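Long-range contacts in geranyltranstransferase (IspA) (Helicobacter pylori, PDB 3Q1O), which probably acts as a magnesium-dependent prenyltransferase of the FPP/GGPP synthase family, joining isoprenoid diphosphates into longer chains: residues A[91-96]-A[136-141]; A[98-103]-A[130-135]. All coordinates share one frame; numbering follows the deposited sequence.

Contact 1 of 2, residues A[91-96]-A[136-141]. With DMA (dimethylallyl diphosphate), chain F.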
ATOM      1  N   GLU A  91      -3.932 -11.695  -3.426  1.00 36.57           N
ATOM      2  CA  GLU A  91      -4.891 -12.034  -2.385  1.00 33.88           C
ATOM      3  C   GLU A  91      -4.786 -11.113  -1.166  1.00 37.36           C
ATOM      4  O   GLU A  91      -5.805 -10.739  -0.576  1.00 38.39           O
ATOM      5  CB  GLU A  91      -4.757 -13.509  -1.989  1.00 37.46           C
ATOM      6  CG  GLU A  91      -5.846 -14.039  -1.041  1.00 34.93           C
ATOM      7  CD  GLU A  91      -7.253 -14.021  -1.638  1.00 40.91           C
ATOM      8  OE1 GLU A  91      -7.405 -13.887  -2.872  1.00 42.14           O
ATOM      9  OE2 GLU A  91      -8.218 -14.157  -0.859  1.00 38.69           O
ATOM     10  N   CYS A  92      -3.567 -10.728  -0.805  1.00 33.37           N
ATOM     11  CA  CYS A  92      -3.382  -9.776   0.289  1.00 36.92           C
ATOM     12  C   CYS A  92      -4.014  -8.424  -0.011  1.00 35.49           C
ATOM     13  O   CYS A  92      -4.749  -7.890   0.824  1.00 38.88           O
ATOM     14  CB  CYS A  92      -1.906  -9.610   0.634  1.00 38.19           C
ATOM     15  SG  CYS A  92      -1.246 -11.028   1.488  1.00 37.33           S
ATOM     16  N   LEU A  93      -3.747  -7.890  -1.204  1.00 31.02           N
ATOM     17  CA  LEU A  93      -4.349  -6.624  -1.620  1.00 33.42           C
ATOM     18  C   LEU A  93      -5.866  -6.718  -1.671  1.00 31.53           C
ATOM     19  O   LEU A  93      -6.552  -5.814  -1.211  1.00 37.52           O
ATOM     20  CB  LEU A  93      -3.793  -6.137  -2.964  1.00 34.81           C
ATOM     21  CG  LEU A  93      -4.084  -4.657  -3.242  1.00 35.83           C
ATOM     22  CD1 LEU A  93      -2.904  -3.797  -2.855  1.00 38.16           C
ATOM     23  CD2 LEU A  93      -4.418  -4.434  -4.690  1.00 46.43           C
ATOM     24  N   HIS A  94      -6.382  -7.817  -2.216  1.00 33.42           N
ATOM     25  CA  HIS A  94      -7.818  -8.073  -2.209  1.00 35.72           C
ATOM     26  C   HIS A  94      -8.387  -8.122  -0.777  1.00 37.66           C
ATOM     27  O   HIS A  94      -9.378  -7.454  -0.482  1.00 39.62           O
ATOM     28  CB  HIS A  94      -8.148  -9.350  -2.989  1.00 36.87           C
ATOM     29  CG  HIS A  94      -9.579  -9.768  -2.873  1.00 36.82           C
ATOM     30  ND1 HIS A  94     -10.626  -8.937  -3.207  1.00 34.41           N
ATOM     31  CD2 HIS A  94     -10.136 -10.926  -2.447  1.00 35.99           C
ATOM     32  CE1 HIS A  94     -11.769  -9.561  -2.983  1.00 39.51           C
ATOM     33  NE2 HIS A  94     -11.500 -10.769  -2.523  1.00 36.27           N
ATOM     34  N   THR A  95      -7.730  -8.876   0.107  1.00 35.11           N
ATOM     35  CA  THR A  95      -8.122  -8.971   1.517  1.00 31.67           C
ATOM     36  C   THR A  95      -8.096  -7.614   2.240  1.00 36.00           C
ATOM     37  O   THR A  95      -9.016  -7.296   3.002  1.00 37.34           O
ATOM     38  CB  THR A  95      -7.242  -9.984   2.278  1.00 31.69           C
ATOM     39  OG1 THR A  95      -7.285 -11.255   1.615  1.00 36.34           O
ATOM     40  CG2 THR A  95      -7.726 -10.158   3.692  1.00 32.12           C
ATOM     41  N   TYR A  96      -7.052  -6.820   1.999  1.00 32.94           N
ATOM     42  CA  TYR A  96      -6.986  -5.455   2.531  1.00 33.16           C
ATOM     43  C   TYR A  96      -8.237  -4.637   2.174  1.00 33.45           C
ATOM     44  O   TYR A  96      -8.789  -3.954   3.037  1.00 39.22           O
ATOM     45  CB  TYR A  96      -5.677  -4.743   2.108  1.00 29.88           C
ATOM     46  CG  TYR A  96      -5.855  -3.406   1.402  1.00 34.74           C
ATOM     47  CD1 TYR A  96      -6.347  -2.279   2.077  1.00 29.29           C
ATOM     48  CD2 TYR A  96      -5.528  -3.267   0.052  1.00 26.91           C
ATOM     49  CE1 TYR A  96      -6.535  -1.067   1.416  1.00 27.58           C
ATOM     50  CE2 TYR A  96      -5.708  -2.054  -0.613  1.00 28.11           C
ATOM     51  CZ  TYR A  96      -6.210  -0.962   0.079  1.00 29.34           C
ATOM     52  OH  TYR A  96      -6.383   0.236  -0.564  1.00 32.57           O
ATOM     53  N   THR A 136       0.402  -2.670   1.972  1.00 33.13           N
ATOM     54  CA  THR A 136       1.845  -2.523   1.831  1.00 27.52           C
ATOM     55  C   THR A 136       2.518  -3.888   1.643  1.00 28.96           C
ATOM     56  O   THR A 136       3.453  -4.019   0.846  1.00 31.41           O
ATOM     57  CB  THR A 136       2.426  -1.775   3.061  1.00 32.74           C
ATOM     58  OG1 THR A 136       1.696  -0.557   3.256  1.00 34.36           O
ATOM     59  CG2 THR A 136       3.893  -1.433   2.873  1.00 32.02           C
ATOM     60  N   TYR A 137       2.015  -4.900   2.351  1.00 25.39           N
ATOM     61  CA  TYR A 137       2.584  -6.242   2.327  1.00 28.02           C
ATOM     62  C   TYR A 137       2.524  -6.921   0.964  1.00 30.78           C
ATOM     63  O   TYR A 137       3.417  -7.699   0.623  1.00 35.56           O
ATOM     64  CB  TYR A 137       1.927  -7.132   3.380  1.00 26.88           C
ATOM     65  CG  TYR A 137       2.681  -8.417   3.637  1.00 36.82           C
ATOM     66  CD1 TYR A 137       2.074  -9.663   3.427  1.00 37.74           C
ATOM     67  CD2 TYR A 137       4.012  -8.392   4.079  1.00 36.94           C
ATOM     68  CE1 TYR A 137       2.770 -10.853   3.671  1.00 38.07           C
ATOM     69  CE2 TYR A 137       4.718  -9.575   4.313  1.00 37.67           C
ATOM     70  CZ  TYR A 137       4.091 -10.796   4.109  1.00 43.59           C
ATOM     71  OH  TYR A 137       4.787 -11.953   4.340  1.00 58.11           O
ATOM     72  N   SER A 138       1.471  -6.621   0.200  1.00 29.57           N
ATOM     73  CA  SER A 138       1.330  -7.049  -1.191  1.00 32.24           C
ATOM     74  C   SER A 138       2.571  -6.735  -1.992  1.00 29.69           C
ATOM     75  O   SER A 138       3.062  -7.564  -2.746  1.00 35.67           O
ATOM     76  CB  SER A 138       0.146  -6.340  -1.840  1.00 29.53           C
ATOM     77  OG  SER A 138      -1.008  -6.565  -1.062  1.00 48.59           O
ATOM     78  N   PHE A 139       3.092  -5.531  -1.814  1.00 31.33           N
ATOM     79  CA  PHE A 139       4.262  -5.125  -2.566  1.00 32.24           C
ATOM     80  C   PHE A 139       5.562  -5.689  -2.002  1.00 33.77           C
ATOM     81  O   PHE A 139       6.486  -5.973  -2.766  1.00 31.79           O
ATOM     82  CB  PHE A 139       4.246  -3.611  -2.767  1.00 31.28           C
ATOM     83  CG  PHE A 139       2.994  -3.147  -3.432  1.00 33.03           C
ATOM     84  CD1 PHE A 139       2.786  -3.394  -4.785  1.00 33.60           C
ATOM     85  CD2 PHE A 139       1.975  -2.543  -2.700  1.00 29.97           C
ATOM     86  CE1 PHE A 139       1.604  -3.002  -5.405  1.00 33.56           C
ATOM     87  CE2 PHE A 139       0.799  -2.144  -3.318  1.00 35.00           C
ATOM     88  CZ  PHE A 139       0.615  -2.381  -4.671  1.00 31.30           C
ATOM     89  N   GLU A 140       5.608  -5.910  -0.684  1.00 35.77           N
ATOM     90  CA  GLU A 140       6.696  -6.689  -0.086  1.00 37.17           C
ATOM     91  C   GLU A 140       6.784  -8.109  -0.670  1.00 37.75           C
ATOM     92  O   GLU A 140       7.861  -8.538  -1.092  1.00 37.73           O
ATOM     93  CB  GLU A 140       6.618  -6.720   1.450  1.00 38.84           C
ATOM     94  CG  GLU A 140       7.844  -7.396   2.081  1.00 42.71           C
ATOM     95  CD  GLU A 140       8.053  -7.137   3.570  1.00 50.21           C
ATOM     96  OE1 GLU A 140       7.091  -6.820   4.310  1.00 50.14           O
ATOM     97  OE2 GLU A 140       9.213  -7.281   4.006  1.00 56.50           O
ATOM     98  N   LEU A 141       5.656  -8.817  -0.724  1.00 38.63           N
ATOM     99  CA  LEU A 141       5.627 -10.179  -1.294  1.00 39.95           C
ATOM    100  C   LEU A 141       6.078 -10.194  -2.748  1.00 38.70           C
ATOM    101  O   LEU A 141       6.858 -11.052  -3.154  1.00 41.10           O
ATOM    102  CB  LEU A 141       4.232 -10.796  -1.197  1.00 38.48           C
ATOM    103  CG  LEU A 141       3.786 -11.371   0.142  1.00 46.07           C
ATOM    104  CD1 LEU A 141       2.276 -11.510   0.143  1.00 44.88           C
ATOM    105  CD2 LEU A 141       4.465 -12.712   0.430  1.00 41.46           C
TER
HETATM  106  C1  DMA F 500     -15.695  -9.838  -2.587  1.00 43.97           C
HETATM  107  O1  DMA F 500     -14.866 -10.748  -3.317  1.00 46.13           O
HETATM  108  C2  DMA F 500     -15.287  -8.549  -3.255  1.00 53.43           C
HETATM  109  C3  DMA F 500     -15.920  -8.069  -4.337  1.00 60.34           C
HETATM  110  C4  DMA F 500     -17.130  -8.742  -4.923  1.00 52.44           C
HETATM  111  C5  DMA F 500     -15.405  -6.799  -4.957  1.00 53.32           C
HETATM  112  PA  DMA F 500     -15.041 -12.335  -3.379  1.00 50.91           P
HETATM  113  O1A DMA F 500     -13.893 -12.877  -4.199  1.00 37.10           O
HETATM  114  O2A DMA F 500     -16.469 -12.644  -3.771  1.00 55.13           O
HETATM  115  O3A DMA F 500     -14.833 -12.736  -1.828  1.00 56.93           O
HETATM  116  PB  DMA F 500     -13.692 -13.752  -1.315  1.00 47.44           P
HETATM  117  O1B DMA F 500     -14.010 -13.841   0.158  1.00 51.59           O
HETATM  118  O2B DMA F 500     -13.883 -15.030  -2.107  1.00 43.14           O
HETATM  119  O3B DMA F 500     -12.396 -13.057  -1.633  1.00 49.73           O
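Cys92 and Leu93 pack on Ser138 where helix 80-101 runs antiparallel to helix 124-143 in the all-helical isoprenoid synthase fold. The short axes lie 8.3 Å apart at an angle of 180°, a close approach that suits the small cysteine and serine at the line of contact. The tight part centres on Ser138: its OG sits 3.6 Å from Cys92 CB and 3.4 Å from Leu93 CB. That oxygen also lies near the Leu93 amide, but at an angle too poor for a hydrogen bond. Its polar need is met within its own helix by Leu134 O, which its chi1 of -55°, with OG beside the backbone N, lets it reach. The flanks are looser and apolar. On one, Cys92 SG meets the edge of the Tyr137 ring in a sulfur-aromatic contact, 82° off the ring normal, and also touches Leu141 CD1 at 3.8 Å; the phenol itself is tied to His32. On the other, Leu93 CD1 comes 4.1 Å from Phe139 CE2, and beyond it the Phe139 ring meets Phe139 of the second subunit. The opposite side of helix 80-101 faces the substrate pocket and is polar: His94 extends away from Ser138, and O3B of the dimethylallyl diphosphate in chain F lies at the edge of its imidazole, near the ring plane, accepting a 2.6 Å hydrogen bond from His94 NE2.

Contact 2 of 2, residues A[98-103]-A[130-135]; sequences LIHDDL and IGDALN. With MG (magnesium ion), chain E; DMA (dimethylallyl diphosphate), chain G.
Ile99 and Gly131 bring the two backbones closest, with CA atoms 5.7 Å apart, just before helix 80-101 ends at Asp101 and the chain turns off as a loop; residues 130-135 remain helical throughout. Asp101, the last residue of the helix, and Asp102, the first of the loop, begin the aspartate-rich DDxxxxD motif of trans-prenyltransferases, which closes at Asp107. Gly131, lacking a side chain, lets the His100 imidazole lie against its backbone, NE2 being 3.6 Å from Gly131 CA. Beside it, the Asp132 carboxylate stands at 78° to the ring, and OD1 meets the ring edge 3.1 Å from His100 CE1. Both ring nitrogens have partners: NE2 bonds Val128 O, while ND1 bonds Asp132 OD2 of the second subunit, and Asp132 OD2 is in turn hydrogen-bonded by His100 ND1 of that subunit. This setting of acidic and carbonyl oxygens would favour a protonated imidazole. The rest of the interface is mainly apolar, as branched chains suit: the Ile99 and Leu134 side chains cross at about a right angle, with Ile99 CD1 3.7 Å from Leu134 CD1, and Ile99 CD1 only loosely approaches Ile130 CG2. Asp101 serves the metal instead. Chi1 of -173° sets its carboxylate anti to its amide nitrogen, and OD2 binds magnesium at 2.3 Å, alongside O1A and O2B of the dimethylallyl diphosphate in chain G, two waters and Asp107. Asp102, salt-bridged to Arg112, acts in the second shell: its OD1 accepts a 2.8 Å hydrogen bond from metal-bound water 1.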
ATOM      1  N   LEU A  98     -11.261  -5.689   1.373  1.00 33.36           N
ATOM      2  CA  LEU A  98     -12.371  -6.263   2.146  1.00 34.87           C
ATOM      3  C   LEU A  98     -12.420  -5.719   3.573  1.00 38.26           C
ATOM      4  O   LEU A  98     -13.482  -5.283   4.034  1.00 40.72           O
ATOM      5  CB  LEU A  98     -12.287  -7.792   2.180  1.00 33.68           C
ATOM      6  CG  LEU A  98     -12.294  -8.569   0.861  1.00 39.22           C
ATOM      7  CD1 LEU A  98     -12.291 -10.073   1.114  1.00 38.38           C
ATOM      8  CD2 LEU A  98     -13.480  -8.185   0.016  1.00 39.75           C
ATOM      9  N   ILE A  99     -11.269  -5.723   4.253  1.00 39.94           N
ATOM     10  CA  ILE A  99     -11.149  -5.187   5.619  1.00 37.82           C
ATOM     11  C   ILE A  99     -11.596  -3.725   5.704  1.00 39.97           C
ATOM     12  O   ILE A  99     -12.403  -3.366   6.570  1.00 41.58           O
ATOM     13  CB  ILE A  99      -9.715  -5.349   6.181  1.00 38.30           C
ATOM     14  CG1 ILE A  99      -9.398  -6.830   6.383  1.00 36.91           C
ATOM     15  CG2 ILE A  99      -9.551  -4.596   7.512  1.00 31.32           C
ATOM     16  CD1 ILE A  99      -7.923  -7.146   6.373  1.00 31.40           C
ATOM     17  N   HIS A 100     -11.102  -2.898   4.786  1.00 36.73           N
ATOM     18  CA  HIS A 100     -11.485  -1.489   4.759  1.00 40.39           C
ATOM     19  C   HIS A 100     -12.913  -1.248   4.284  1.00 41.35           C
ATOM     20  O   HIS A 100     -13.568  -0.305   4.728  1.00 45.13           O
ATOM     21  CB  HIS A 100     -10.481  -0.678   3.947  1.00 37.93           C
ATOM     22  CG  HIS A 100      -9.240  -0.343   4.709  1.00 39.20           C
ATOM     23  ND1 HIS A 100      -8.344   0.614   4.290  1.00 35.44           N
ATOM     24  CD2 HIS A 100      -8.758  -0.825   5.878  1.00 37.50           C
ATOM     25  CE1 HIS A 100      -7.359   0.700   5.164  1.00 39.08           C
ATOM     26  NE2 HIS A 100      -7.584  -0.164   6.135  1.00 37.12           N
ATOM     27  N   ASP A 101     -13.391  -2.120   3.400  1.00 42.94           N
ATOM     28  CA  ASP A 101     -14.781  -2.102   2.961  1.00 45.78           C
ATOM     29  C   ASP A 101     -15.762  -2.355   4.117  1.00 43.85           C
ATOM     30  O   ASP A 101     -16.815  -1.735   4.183  1.00 43.17           O
ATOM     31  CB  ASP A 101     -15.001  -3.138   1.857  1.00 44.28           C
ATOM     32  CG  ASP A 101     -16.373  -3.044   1.237  1.00 51.31           C
ATOM     33  OD1 ASP A 101     -16.654  -2.033   0.557  1.00 55.47           O
ATOM     34  OD2 ASP A 101     -17.172  -3.985   1.430  1.00 46.89           O
ATOM     35  N   ASP A 102     -15.398  -3.258   5.023  1.00 41.95           N
ATOM     36  CA  ASP A 102     -16.267  -3.645   6.133  1.00 41.91           C
ATOM     37  C   ASP A 102     -16.246  -2.683   7.322  1.00 42.22           C
ATOM     38  O   ASP A 102     -16.989  -2.884   8.281  1.00 42.05           O
ATOM     39  CB  ASP A 102     -15.908  -5.048   6.623  1.00 40.43           C
ATOM     40  CG  ASP A 102     -16.149  -6.119   5.577  1.00 43.76           C
ATOM     41  OD1 ASP A 102     -17.043  -5.953   4.721  1.00 47.10           O
ATOM     42  OD2 ASP A 102     -15.438  -7.141   5.620  1.00 50.59           O
ATOM     43  N   LEU A 103     -15.400  -1.654   7.257  1.00 41.74           N
ATOM     44  CA  LEU A 103     -15.270  -0.663   8.331  1.00 44.91           C
ATOM     45  C   LEU A 103     -16.597   0.029   8.653  1.00 51.84           C
ATOM     46  O   LEU A 103     -17.423   0.215   7.751  1.00 47.40           O
ATOM     47  CB  LEU A 103     -14.218   0.395   7.966  1.00 41.85           C
ATOM     48  CG  LEU A 103     -12.738   0.023   8.095  1.00 43.96           C
ATOM     49  CD1 LEU A 103     -11.865   1.122   7.518  1.00 39.82           C
ATOM     50  CD2 LEU A 103     -12.356  -0.250   9.538  1.00 35.75           C
ATOM     51  N   ILE A 130      -4.344  -2.914   9.987  1.00 27.75           N
ATOM     52  CA  ILE A 130      -4.028  -4.200   9.355  1.00 30.43           C
ATOM     53  C   ILE A 130      -4.330  -4.177   7.863  1.00 32.17           C
ATOM     54  O   ILE A 130      -3.535  -4.680   7.057  1.00 35.78           O
ATOM     55  CB  ILE A 130      -4.703  -5.371  10.080  1.00 30.10           C
ATOM     56  CG1 ILE A 130      -3.917  -5.656  11.358  1.00 34.84           C
ATOM     57  CG2 ILE A 130      -4.731  -6.628   9.208  1.00 27.18           C
ATOM     58  CD1 ILE A 130      -4.664  -6.433  12.344  1.00 45.56           C
ATOM     59  N   GLY A 131      -5.460  -3.567   7.505  1.00 30.26           N
ATOM     60  CA  GLY A 131      -5.763  -3.249   6.116  1.00 32.39           C
ATOM     61  C   GLY A 131      -4.589  -2.551   5.458  1.00 34.61           C
ATOM     62  O   GLY A 131      -4.112  -2.979   4.401  1.00 37.27           O
ATOM     63  N   ASP A 132      -4.097  -1.503   6.117  1.00 32.49           N
ATOM     64  CA  ASP A 132      -2.912  -0.776   5.673  1.00 32.06           C
ATOM     65  C   ASP A 132      -1.700  -1.680   5.510  1.00 35.96           C
ATOM     66  O   ASP A 132      -0.994  -1.603   4.502  1.00 39.32           O
ATOM     67  CB  ASP A 132      -2.592   0.337   6.658  1.00 31.44           C
ATOM     68  CG  ASP A 132      -3.595   1.459   6.603  1.00 43.61           C
ATOM     69  OD1 ASP A 132      -4.384   1.484   5.639  1.00 50.77           O
ATOM     70  OD2 ASP A 132      -3.600   2.316   7.515  1.00 42.74           O
ATOM     71  N   ALA A 133      -1.474  -2.533   6.507  1.00 34.97           N
ATOM     72  CA  ALA A 133      -0.370  -3.481   6.497  1.00 35.01           C
ATOM     73  C   ALA A 133      -0.446  -4.453   5.321  1.00 35.90           C
ATOM     74  O   ALA A 133       0.561  -4.696   4.665  1.00 32.03           O
ATOM     75  CB  ALA A 133      -0.286  -4.232   7.840  1.00 27.99           C
ATOM     76  N   LEU A 134      -1.635  -4.981   5.039  1.00 35.54           N
ATOM     77  CA  LEU A 134      -1.789  -5.924   3.929  1.00 35.05           C
ATOM     78  C   LEU A 134      -1.650  -5.257   2.565  1.00 33.49           C
ATOM     79  O   LEU A 134      -1.132  -5.865   1.621  1.00 38.47           O
ATOM     80  CB  LEU A 134      -3.096  -6.701   4.047  1.00 31.15           C
ATOM     81  CG  LEU A 134      -3.068  -7.762   5.156  1.00 31.97           C
ATOM     82  CD1 LEU A 134      -4.462  -8.080   5.634  1.00 36.09           C
ATOM     83  CD2 LEU A 134      -2.374  -9.034   4.696  1.00 28.18           C
ATOM     84  N   ASN A 135      -2.095  -4.006   2.479  1.00 33.71           N
ATOM     85  CA  ASN A 135      -1.887  -3.153   1.303  1.00 31.41           C
ATOM     86  C   ASN A 135      -0.387  -3.068   0.979  1.00 32.23           C
ATOM     87  O   ASN A 135       0.039  -3.391  -0.131  1.00 34.33           O
ATOM     88  CB  ASN A 135      -2.499  -1.777   1.597  1.00 28.03           C
ATOM     89  CG  ASN A 135      -2.525  -0.824   0.392  1.00 36.36           C
ATOM     90  OD1 ASN A 135      -3.035   0.298   0.506  1.00 36.85           O
ATOM     91  ND2 ASN A 135      -1.985  -1.244  -0.736  1.00 25.36           N
TER
HETATM   92 MG    MG E 400     -19.353  -4.419   1.059  1.00 49.09          MG
HETATM   93  C1  DMA G 501     -16.563  -4.212  -2.281  1.00 65.00           C
HETATM   94  O1  DMA G 501     -17.808  -4.114  -2.971  1.00 56.38           O
HETATM   95  C2  DMA G 501     -15.394  -3.789  -3.127  1.00 60.36           C
HETATM   96  C3  DMA G 501     -14.141  -4.051  -2.737  1.00 51.31           C
HETATM   97  C4  DMA G 501     -13.856  -4.761  -1.450  1.00 62.76           C
HETATM   98  C5  DMA G 501     -12.995  -3.616  -3.604  1.00 51.78           C
HETATM   99  PA  DMA G 501     -19.083  -4.643  -2.147  1.00 52.00           P
HETATM  100  O1A DMA G 501     -19.132  -3.832  -0.875  1.00 52.30           O
HETATM  101  O2A DMA G 501     -20.285  -4.695  -3.055  1.00 59.97           O
HETATM  102  O3A DMA G 501     -18.589  -6.149  -1.829  1.00 51.75           O
HETATM  103  PB  DMA G 501     -19.195  -7.100  -0.681  1.00 49.15           P
HETATM  104  O1B DMA G 501     -18.337  -8.337  -0.804  1.00 41.76           O
HETATM  105  O2B DMA G 501     -19.027  -6.319   0.601  1.00 46.19           O
HETATM  106  O3B DMA G 501     -20.629  -7.321  -1.092  1.00 55.83           O
HETATM  107  O   HOH W   1     -19.172  -5.056   3.065  1.00 48.69           O
HETATM  108  O   HOH W   2     -21.463  -4.374   1.424  1.00 45.32           O

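Overall arrangement
Contacts 1 and 2 are successive parts of one interface between helices 80-101 and 124-143, with centres about 10 Å apart. Tyr96 bridges them: its CB lies 3.3 Å from Gly131 O and 3.8 Å from Leu134 CB. Contact 1 reaches the ligand in chain F and contact 2 the magnesium-bound one in chain G, though Leu98 of 98-103 lines both pockets. Atom C5 of the dimethylallyl diphosphate in chain F and atom C2 of the dimethylallyl diphosphate in chain G are neighbours, consistent with the homoallylic and allylic sites of this family. Both contacts also border the second subunit.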